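Local coordinates for protein aminopeptidase C (Lactobacillus rhamnosus, PDB 4K7C) that probably removes amino acids from the N-termini of peptides as a cysteine aminopeptidase of the papain-like C1 family, assembled from six copies, at residues L116-A119 with D120-L123; E210-R213 with I214-T218; Q423-I426 with K427-D431; T434-A437 with P438-M442. All blocks are in the same frame, centred on the assembly; numbering follows the deposited sequence.

All four contacts are local, each joining neighbouring residues of one continuous segment. Contact 2 is the buried one: more than two turns of helix 197-219, wedged between two helices of its own chain and a second subunit, combining a CH-pi contact and backbone bonds with hydrogen bonds to that subunit. Contact 1, at the surface, closes the turn that ends helix 96-117, which contact 2 also packs against; here an amide lies on a threonine methyl. Contacts 3 and 4 adjoin in the chain, and both reach strand 275-279 or its ends. In surface contact 3 a water joins an exposed Asp-Lys pair; in partly buried contact 4 one joins a carboxylate to a backbone N.

Contact 1 of 4, residues L116-A119 with D120-L123; sequences LKTA and DQPL
Thr-118 and Gln-121 are the ends of a type I beta turn that takes the chain out of helix 96-117. Gln-121 can be followed outward. Its CB sits 3.5 Å from Thr-118 O, and CG, beside the backbone N at chi1 -60°, remains near that same oxygen. Beyond CG the chain is extended, which carries the amide over the threonine: CD packs against Thr-118 CB and CG2, OE1 lies near the same two carbons, and Gln-121 NE2 ends 3.8 Å from Thr-118 CG2. These are van der Waals contacts of an amide with a methyl-bearing branch, the two side chains slanting across each other. The threonine offers its methyl because its hydroxyl is turned elsewhere: OG1, set between the backbone N and carbonyl carbon at chi1 57°, hydrogen-bonds to Asn-114 O one helical turn back. Thr-118 is also the first residue to leave helical geometry, and Ala-119 N still reaches back to Leu-116 O at 3.2 Å. Asp-120 leans its carboxylate back toward the helix end, OD1 3.5 Å from Lys-117 O. Helix 170-192 meets the turn through Val-191, which touches Ala-119, and through Arg-188, which hydrogen-bonds to Gln-121 O. The turn is closed by Gln-121 N donating to Thr-118 O at 3.0 Å, from well above the carbonyl plane.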
# COMPACT_ATOMS: atom_id res chain seq x y z
N LEU A 116 25.18 -18.54 -40.58
CA LEU A 116 26.19 -19.04 -41.54
C LEU A 116 25.52 -20.00 -42.59
O LEU A 116 25.73 -19.85 -43.78
CB LEU A 116 27.36 -19.68 -40.80
CG LEU A 116 28.23 -18.59 -40.18
CD1 LEU A 116 29.28 -19.20 -39.27
CD2 LEU A 116 28.92 -17.70 -41.18
N LYS A 117 24.73 -20.93 -42.11
CA LYS A 117 24.12 -21.91 -42.91
C LYS A 117 23.13 -21.31 -43.90
O LYS A 117 22.95 -21.87 -44.94
CB LYS A 117 23.39 -22.93 -42.07
CG LYS A 117 24.28 -24.08 -41.64
CD LYS A 117 23.71 -24.84 -40.45
CE LYS A 117 22.33 -25.42 -40.74
NZ LYS A 117 21.90 -26.26 -39.58
N THR A 118 22.56 -20.15 -43.60
CA THR A 118 21.56 -19.54 -44.48
C THR A 118 22.11 -18.30 -45.10
O THR A 118 21.39 -17.51 -45.68
CB THR A 118 20.25 -19.24 -43.67
OG1 THR A 118 20.58 -18.39 -42.57
CG2 THR A 118 19.59 -20.52 -43.20
N ALA A 119 23.41 -18.12 -45.04
CA ALA A 119 23.99 -16.86 -45.44
C ALA A 119 23.94 -16.65 -46.98
O ALA A 119 24.07 -15.52 -47.40
CB ALA A 119 25.40 -16.75 -44.99
N ASP A 120 23.76 -17.76 -47.71
CA ASP A 120 23.58 -17.76 -49.20
C ASP A 120 22.10 -17.53 -49.62
O ASP A 120 21.79 -17.39 -50.80
CB ASP A 120 24.09 -19.10 -49.81
CG ASP A 120 23.39 -20.34 -49.19
OD1 ASP A 120 22.80 -20.26 -48.07
OD2 ASP A 120 23.46 -21.44 -49.81
N GLN A 121 21.19 -17.45 -48.66
CA GLN A 121 19.79 -17.28 -48.93
C GLN A 121 19.39 -15.83 -48.74
O GLN A 121 19.99 -15.07 -47.95
CB GLN A 121 18.93 -18.21 -48.05
CG GLN A 121 19.23 -19.70 -48.23
CD GLN A 121 18.64 -20.55 -47.10
OE1 GLN A 121 17.63 -20.18 -46.50
NE2 GLN A 121 19.27 -21.69 -46.79
N PRO A 122 18.40 -15.37 -49.50
CA PRO A 122 18.02 -13.98 -49.40
C PRO A 122 17.63 -13.61 -47.96
O PRO A 122 16.97 -14.42 -47.26
CB PRO A 122 16.82 -13.87 -50.35
CG PRO A 122 16.99 -15.03 -51.28
CD PRO A 122 17.55 -16.12 -50.43
N LEU A 123 17.98 -12.40 -47.59
CA LEU A 123 17.61 -11.81 -46.28
C LEU A 123 16.10 -11.81 -45.97
O LEU A 123 15.70 -11.99 -44.81
CB LEU A 123 18.17 -10.41 -46.21
CG LEU A 123 18.44 -9.70 -44.89
CD1 LEU A 123 19.35 -10.51 -43.92
CD2 LEU A 123 19.03 -8.32 -45.19

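Contact 2 of 4, residues E210-R213 with I214-T218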
# COMPACT_ATOMS: atom_id res chain seq x y z
N GLU A 210 32.49 -11.64 -26.45
CA GLU A 210 31.62 -10.53 -26.06
C GLU A 210 30.31 -11.03 -25.48
O GLU A 210 29.90 -10.50 -24.46
CB GLU A 210 31.35 -9.66 -27.29
CG GLU A 210 32.60 -8.98 -27.82
CD GLU A 210 32.54 -8.52 -29.27
OE1 GLU A 210 31.65 -9.03 -30.01
OE2 GLU A 210 33.32 -7.62 -29.61
N ASP A 211 29.64 -11.97 -26.12
CA ASP A 211 28.43 -12.54 -25.57
C ASP A 211 28.65 -13.16 -24.17
O ASP A 211 27.78 -13.02 -23.29
CB ASP A 211 27.83 -13.59 -26.52
CG ASP A 211 27.58 -13.04 -27.93
OD1 ASP A 211 27.56 -11.78 -28.03
OD2 ASP A 211 27.44 -13.89 -28.91
N TYR A 212 29.77 -13.87 -24.01
CA TYR A 212 30.13 -14.43 -22.74
C TYR A 212 30.15 -13.35 -21.64
O TYR A 212 29.59 -13.53 -20.53
CB TYR A 212 31.47 -15.25 -22.83
CG TYR A 212 31.79 -15.98 -21.54
CD1 TYR A 212 31.30 -17.22 -21.29
CD2 TYR A 212 32.46 -15.35 -20.50
CE1 TYR A 212 31.49 -17.87 -20.10
CE2 TYR A 212 32.68 -16.02 -19.28
CZ TYR A 212 32.19 -17.27 -19.12
OH TYR A 212 32.38 -17.91 -17.92
N ARG A 213 30.78 -12.24 -21.93
CA ARG A 213 30.88 -11.12 -21.02
C ARG A 213 29.52 -10.46 -20.67
O ARG A 213 29.28 -10.14 -19.52
CB ARG A 213 31.88 -10.14 -21.55
CG ARG A 213 31.92 -8.87 -20.72
CD ARG A 213 33.13 -8.06 -21.03
NE ARG A 213 33.17 -7.45 -22.33
CZ ARG A 213 33.99 -7.92 -23.31
NH1 ARG A 213 34.08 -7.27 -24.47
NH2 ARG A 213 34.68 -9.08 -23.14
N ILE A 214 28.65 -10.32 -21.66
CA ILE A 214 27.26 -9.83 -21.41
C ILE A 214 26.50 -10.74 -20.45
O ILE A 214 25.87 -10.30 -19.51
CB ILE A 214 26.48 -9.72 -22.77
CG1 ILE A 214 27.11 -8.61 -23.61
CG2 ILE A 214 24.98 -9.56 -22.52
CD1 ILE A 214 26.67 -8.60 -25.07
N LEU A 215 26.66 -12.05 -20.62
CA LEU A 215 26.04 -13.00 -19.70
C LEU A 215 26.69 -13.10 -18.33
O LEU A 215 26.03 -13.24 -17.35
CB LEU A 215 25.96 -14.34 -20.39
CG LEU A 215 25.10 -14.32 -21.61
CD1 LEU A 215 25.30 -15.59 -22.42
CD2 LEU A 215 23.60 -14.23 -21.33
N ALA A 216 28.03 -12.98 -18.26
CA ALA A 216 28.72 -13.01 -16.97
C ALA A 216 28.33 -11.78 -16.19
O ALA A 216 28.00 -11.83 -14.96
CB ALA A 216 30.21 -13.07 -17.23
N TYR A 217 28.26 -10.65 -16.87
CA TYR A 217 27.85 -9.41 -16.16
C TYR A 217 26.39 -9.48 -15.67
O TYR A 217 26.06 -8.98 -14.58
CB TYR A 217 27.98 -8.20 -17.03
CG TYR A 217 29.37 -7.63 -17.16
CD1 TYR A 217 30.51 -8.35 -16.78
CD2 TYR A 217 29.57 -6.42 -17.79
CE1 TYR A 217 31.82 -7.84 -16.95
CE2 TYR A 217 30.85 -5.90 -17.94
CZ TYR A 217 31.97 -6.62 -17.55
OH TYR A 217 33.20 -6.03 -17.71
N THR A 218 25.50 -9.99 -16.51
CA THR A 218 24.06 -10.08 -16.16
C THR A 218 23.69 -11.15 -15.18
O THR A 218 22.79 -10.96 -14.38
CB THR A 218 23.16 -10.15 -17.40
OG1 THR A 218 23.56 -11.16 -18.33
CG2 THR A 218 23.17 -8.78 -18.07
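One face of the Tyr-217 ring carries the aliphatic part of Arg-213, an i to i+4 CH-pi contact along the alpha-helix 197-219. Arg-213 CG stands 4.0 Å from the ring centroid and 15° off the ring normal, displaced toward the rim, while CD runs on to within 3.9 Å of Tyr-217 OH. The two side chains lie alongside and point the same way, but the guanidinium is not stacked: its plane is turned 58° from the ring, and one of its faces has Glu-210 CA over its rim. A bend at chi3 (68°) turns this head group back toward Glu-210. Its NE and NH1 hydrogen-bond to the backbone oxygens of Phe-343 and Asn-344 of the second subunit, so the helix surface here is part of the subunit interface. The ring of Tyr-212 is approached obliquely by Ala-216 CB, 4.4 Å from CE2, and packs edge-to-face with Phe-105 of helix 96-117. Asp-211 turns to its own chain, bonding to Tyr-112 through OD2 and forming a salt bridge to Lys-179 through OD1. Regular i to i+4 backbone bonds run along the helix, among them Ala-216 N to Tyr-212 O at 2.8 Å. Further on, Ile-214 O accepts twice, from Thr-218 N and, on the opposite face of the carbonyl plane, from Thr-218 OG1 at 2.7 Å.

Contact 3 of 4, residues Q423-I426 with K427-D431; sequences QDVI and KNEYD
Asp-424 OD1 and Lys-427 NZ are joined by one water, which donates to OD1 at 2.7 Å and accepts from NZ at 3.0 Å. Asp-424 OD1 and Lys-427 NZ themselves stay 4.7 Å apart on this alpha-helix, 420-429; there is no direct salt bridge, and any attraction between these opposite charges, i to i+3, is probably mediated by the water. Lys-427 gets there by leaving beside its backbone N (chi1 -69°) and running fully extended; its CG passes 3.6 Å from Gln-423 O on the way. Next to it Asn-428 folds its amide over the preceding turn, CG lying 3.1 Å from Asp-424 O. That oxygen takes its bond from Asn-428 N instead, at 2.8 Å and nearly in line with the C=O. One position on, Val-425 and Glu-429 run side by side in the same direction: with CG1 anti to the backbone N (chi1 168°), this valine methyl of Val-425 lies 3.9 Å from Glu-429 OE2. Both carboxylate oxygens are held, OE2 by His-275 ND1 and OE1 by Leu-276 N, and this fixes the group against strand 275-279. Further on, Tyr-430 meets Arg-292 in a cation-pi contact. Helix 420-429 thus lies on the outside of the fold, with exposed Asp-424 and Lys-427, tied by Glu-429 to strand 275-279 and by Ile-426 to Leu-418 of the loop preceding it.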
# COMPACT_ATOMS: atom_id res chain seq x y z
N GLN A 423 9.23 -48.34 -28.35
CA GLN A 423 10.69 -48.35 -28.17
C GLN A 423 11.42 -48.57 -29.44
O GLN A 423 12.47 -47.95 -29.66
CB GLN A 423 11.10 -49.31 -27.08
CG GLN A 423 10.41 -48.97 -25.76
CD GLN A 423 10.99 -49.71 -24.58
OE1 GLN A 423 12.19 -49.74 -24.43
NE2 GLN A 423 10.17 -50.16 -23.69
N ASP A 424 10.83 -49.37 -30.34
CA ASP A 424 11.45 -49.65 -31.63
C ASP A 424 11.34 -48.56 -32.66
O ASP A 424 12.30 -48.28 -33.41
CB ASP A 424 10.83 -50.94 -32.23
CG ASP A 424 11.31 -52.24 -31.52
OD1 ASP A 424 12.39 -52.28 -30.92
OD2 ASP A 424 10.59 -53.24 -31.57
N VAL A 425 10.16 -47.91 -32.71
CA VAL A 425 10.03 -46.70 -33.52
C VAL A 425 11.14 -45.72 -33.15
O VAL A 425 11.87 -45.16 -34.02
CB VAL A 425 8.65 -46.02 -33.30
CG1 VAL A 425 8.66 -44.63 -33.92
CG2 VAL A 425 7.51 -46.88 -33.88
N ILE A 426 11.35 -45.52 -31.84
CA ILE A 426 12.35 -44.53 -31.46
C ILE A 426 13.75 -44.91 -31.99
O ILE A 426 14.40 -44.14 -32.66
CB ILE A 426 12.39 -44.31 -29.92
CG1 ILE A 426 11.09 -43.68 -29.43
CG2 ILE A 426 13.57 -43.44 -29.57
CD1 ILE A 426 10.87 -43.97 -27.96
N LYS A 427 14.17 -46.12 -31.70
CA LYS A 427 15.49 -46.63 -32.25
C LYS A 427 15.59 -46.57 -33.80
O LYS A 427 16.55 -45.98 -34.36
CB LYS A 427 15.71 -48.05 -31.73
CG LYS A 427 15.97 -48.14 -30.23
CD LYS A 427 15.82 -49.58 -29.74
CE LYS A 427 16.07 -49.74 -28.25
NZ LYS A 427 15.58 -51.06 -27.74
N ASN A 428 14.54 -47.06 -34.48
CA ASN A 428 14.53 -47.07 -35.97
C ASN A 428 14.54 -45.71 -36.65
O ASN A 428 15.13 -45.54 -37.71
CB ASN A 428 13.36 -47.87 -36.51
CG ASN A 428 13.40 -49.33 -36.12
OD1 ASN A 428 14.44 -49.90 -35.79
ND2 ASN A 428 12.22 -49.95 -36.12
N GLU A 429 13.88 -44.70 -36.05
CA GLU A 429 13.76 -43.41 -36.68
C GLU A 429 14.65 -42.36 -36.10
O GLU A 429 14.69 -41.23 -36.59
CB GLU A 429 12.28 -42.96 -36.61
CG GLU A 429 11.31 -43.84 -37.44
CD GLU A 429 9.87 -43.38 -37.47
OE1 GLU A 429 9.64 -42.17 -37.27
OE2 GLU A 429 8.98 -44.22 -37.76
N TYR A 430 15.41 -42.70 -35.07
CA TYR A 430 16.20 -41.66 -34.40
C TYR A 430 17.02 -40.82 -35.36
O TYR A 430 17.01 -39.62 -35.27
CB TYR A 430 17.06 -42.25 -33.23
CG TYR A 430 17.62 -41.12 -32.37
CD1 TYR A 430 16.88 -40.58 -31.31
CD2 TYR A 430 18.84 -40.53 -32.66
CE1 TYR A 430 17.35 -39.55 -30.56
CE2 TYR A 430 19.32 -39.47 -31.93
CZ TYR A 430 18.55 -38.96 -30.90
OH TYR A 430 19.05 -37.93 -30.10
N ASP A 431 17.72 -41.42 -36.34
CA ASP A 431 18.59 -40.62 -37.25
C ASP A 431 17.89 -40.08 -38.46
O ASP A 431 18.46 -39.27 -39.16
CB ASP A 431 19.79 -41.44 -37.71
CG ASP A 431 20.65 -41.90 -36.56
OD1 ASP A 431 20.91 -41.12 -35.61
OD2 ASP A 431 21.04 -43.08 -36.58
O HOH W 1 12.82 -52.05 -28.27

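Contact 4 of 4, residues T434-A437 with P438-M442; sequences TVLA and PWDPM
Ala-437 CB is the bump that Trp-439 covers: the methyl stands 3.8 Å from the centroid of the five-membered ring, over one face and 27° off the normal, a CH-pi contact. Pro-438 CD lies over the same face, near its rim, so alanine methyl and proline ring together form a small ledge under the indole. A chi1 of 42° leaves CG flanked by both N and C of the backbone, and this turns the indole back over Ala-437. Arg-126 makes a cation-pi contact with this ring, while Phe-130 of helix 126-133 packs on Trp-439 and Pro-438. The backbone here makes a type I beta turn from Ala-437 to Asp-440, leading out of strand 434-436 and closed by Asp-440 N to Ala-437 O at 2.9 Å. A second fit joins Leu-436 and Asp-440, two methyls against two carboxylate oxygens: Leu-436 puts CD1 3.8 Å from Asp-440 OD1 and CD2 3.8 Å from Asp-440 OD2. Met-442 CB, of a selenomethionine, is 4.4 Å from Leu-436 CD1. The carboxylate is heavily used: Asp-440 OD1 accepts from Met-442 N at 2.9 Å, forming an Asx turn, and OD2 takes a water that also binds Ala-437 N, besides a salt bridge to Lys-271. Packed against leucine yet gripped by an amide, a water and a lysine, the carboxylate of Asp-440 is probably kept ionised and fixed in rotation.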
# COMPACT_ATOMS: atom_id res chain seq x y z
N THR A 434 11.04 -37.27 -39.30
CA THR A 434 10.38 -36.27 -40.13
C THR A 434 10.73 -34.84 -39.63
O THR A 434 10.56 -34.51 -38.44
CB THR A 434 8.87 -36.47 -40.05
OG1 THR A 434 8.55 -37.84 -40.38
CG2 THR A 434 8.13 -35.50 -40.95
N VAL A 435 11.19 -34.01 -40.55
CA VAL A 435 11.69 -32.69 -40.25
C VAL A 435 10.54 -31.73 -40.49
O VAL A 435 10.07 -31.62 -41.55
CB VAL A 435 12.95 -32.36 -41.03
CG1 VAL A 435 13.46 -30.95 -40.73
CG2 VAL A 435 14.06 -33.39 -40.74
N LEU A 436 10.02 -31.15 -39.42
CA LEU A 436 9.01 -30.10 -39.53
C LEU A 436 9.68 -28.78 -39.86
O LEU A 436 10.85 -28.54 -39.53
CB LEU A 436 8.25 -30.02 -38.22
CG LEU A 436 7.61 -31.36 -37.80
CD1 LEU A 436 7.14 -31.35 -36.35
CD2 LEU A 436 6.52 -31.78 -38.77
N ALA A 437 8.90 -27.88 -40.45
CA ALA A 437 9.33 -26.52 -40.74
C ALA A 437 9.65 -25.72 -39.44
O ALA A 437 9.12 -25.94 -38.41
CB ALA A 437 8.21 -25.80 -41.55
N PRO A 438 10.51 -24.68 -39.52
CA PRO A 438 10.93 -23.96 -38.28
C PRO A 438 9.78 -23.35 -37.44
O PRO A 438 9.85 -23.23 -36.19
CB PRO A 438 11.85 -22.85 -38.83
CG PRO A 438 12.37 -23.41 -40.11
CD PRO A 438 11.29 -24.26 -40.70
N TRP A 439 8.77 -22.92 -38.18
CA TRP A 439 7.59 -22.18 -37.68
C TRP A 439 6.48 -23.19 -37.41
O TRP A 439 5.33 -22.82 -37.18
CB TRP A 439 7.13 -21.16 -38.79
CG TRP A 439 7.14 -21.71 -40.18
CD1 TRP A 439 6.19 -22.48 -40.78
CD2 TRP A 439 8.18 -21.57 -41.12
NE1 TRP A 439 6.60 -22.84 -42.06
CE2 TRP A 439 7.79 -22.23 -42.31
CE3 TRP A 439 9.41 -20.91 -41.09
CZ2 TRP A 439 8.64 -22.32 -43.41
CZ3 TRP A 439 10.20 -20.96 -42.21
CH2 TRP A 439 9.84 -21.67 -43.34
N ASP A 440 6.79 -24.48 -37.47
CA ASP A 440 5.79 -25.48 -36.97
C ASP A 440 5.34 -25.21 -35.56
O ASP A 440 6.12 -24.79 -34.70
CB ASP A 440 6.35 -26.92 -37.05
CG ASP A 440 5.25 -27.98 -36.92
OD1 ASP A 440 4.92 -28.37 -35.78
OD2 ASP A 440 4.81 -28.44 -38.00
N PRO A 441 4.04 -25.51 -35.23
CA PRO A 441 3.69 -25.26 -33.87
C PRO A 441 4.40 -26.06 -32.84
O PRO A 441 4.43 -25.62 -31.72
CB PRO A 441 2.22 -25.62 -33.76
CG PRO A 441 1.81 -26.02 -35.08
CD PRO A 441 2.85 -25.71 -36.08
N MSE A 442 4.87 -27.25 -33.14
CA MSE A 442 5.64 -28.03 -32.16
C MSE A 442 7.10 -27.59 -32.03
O MSE A 442 7.88 -28.24 -31.30
CB MSE A 442 5.60 -29.49 -32.67
CG MSE A 442 4.21 -30.16 -32.51
SE MSE A 442 3.37 -30.26 -30.80
CE MSE A 442 1.92 -28.99 -31.15
O HOH W 2 6.06 -28.38 -40.53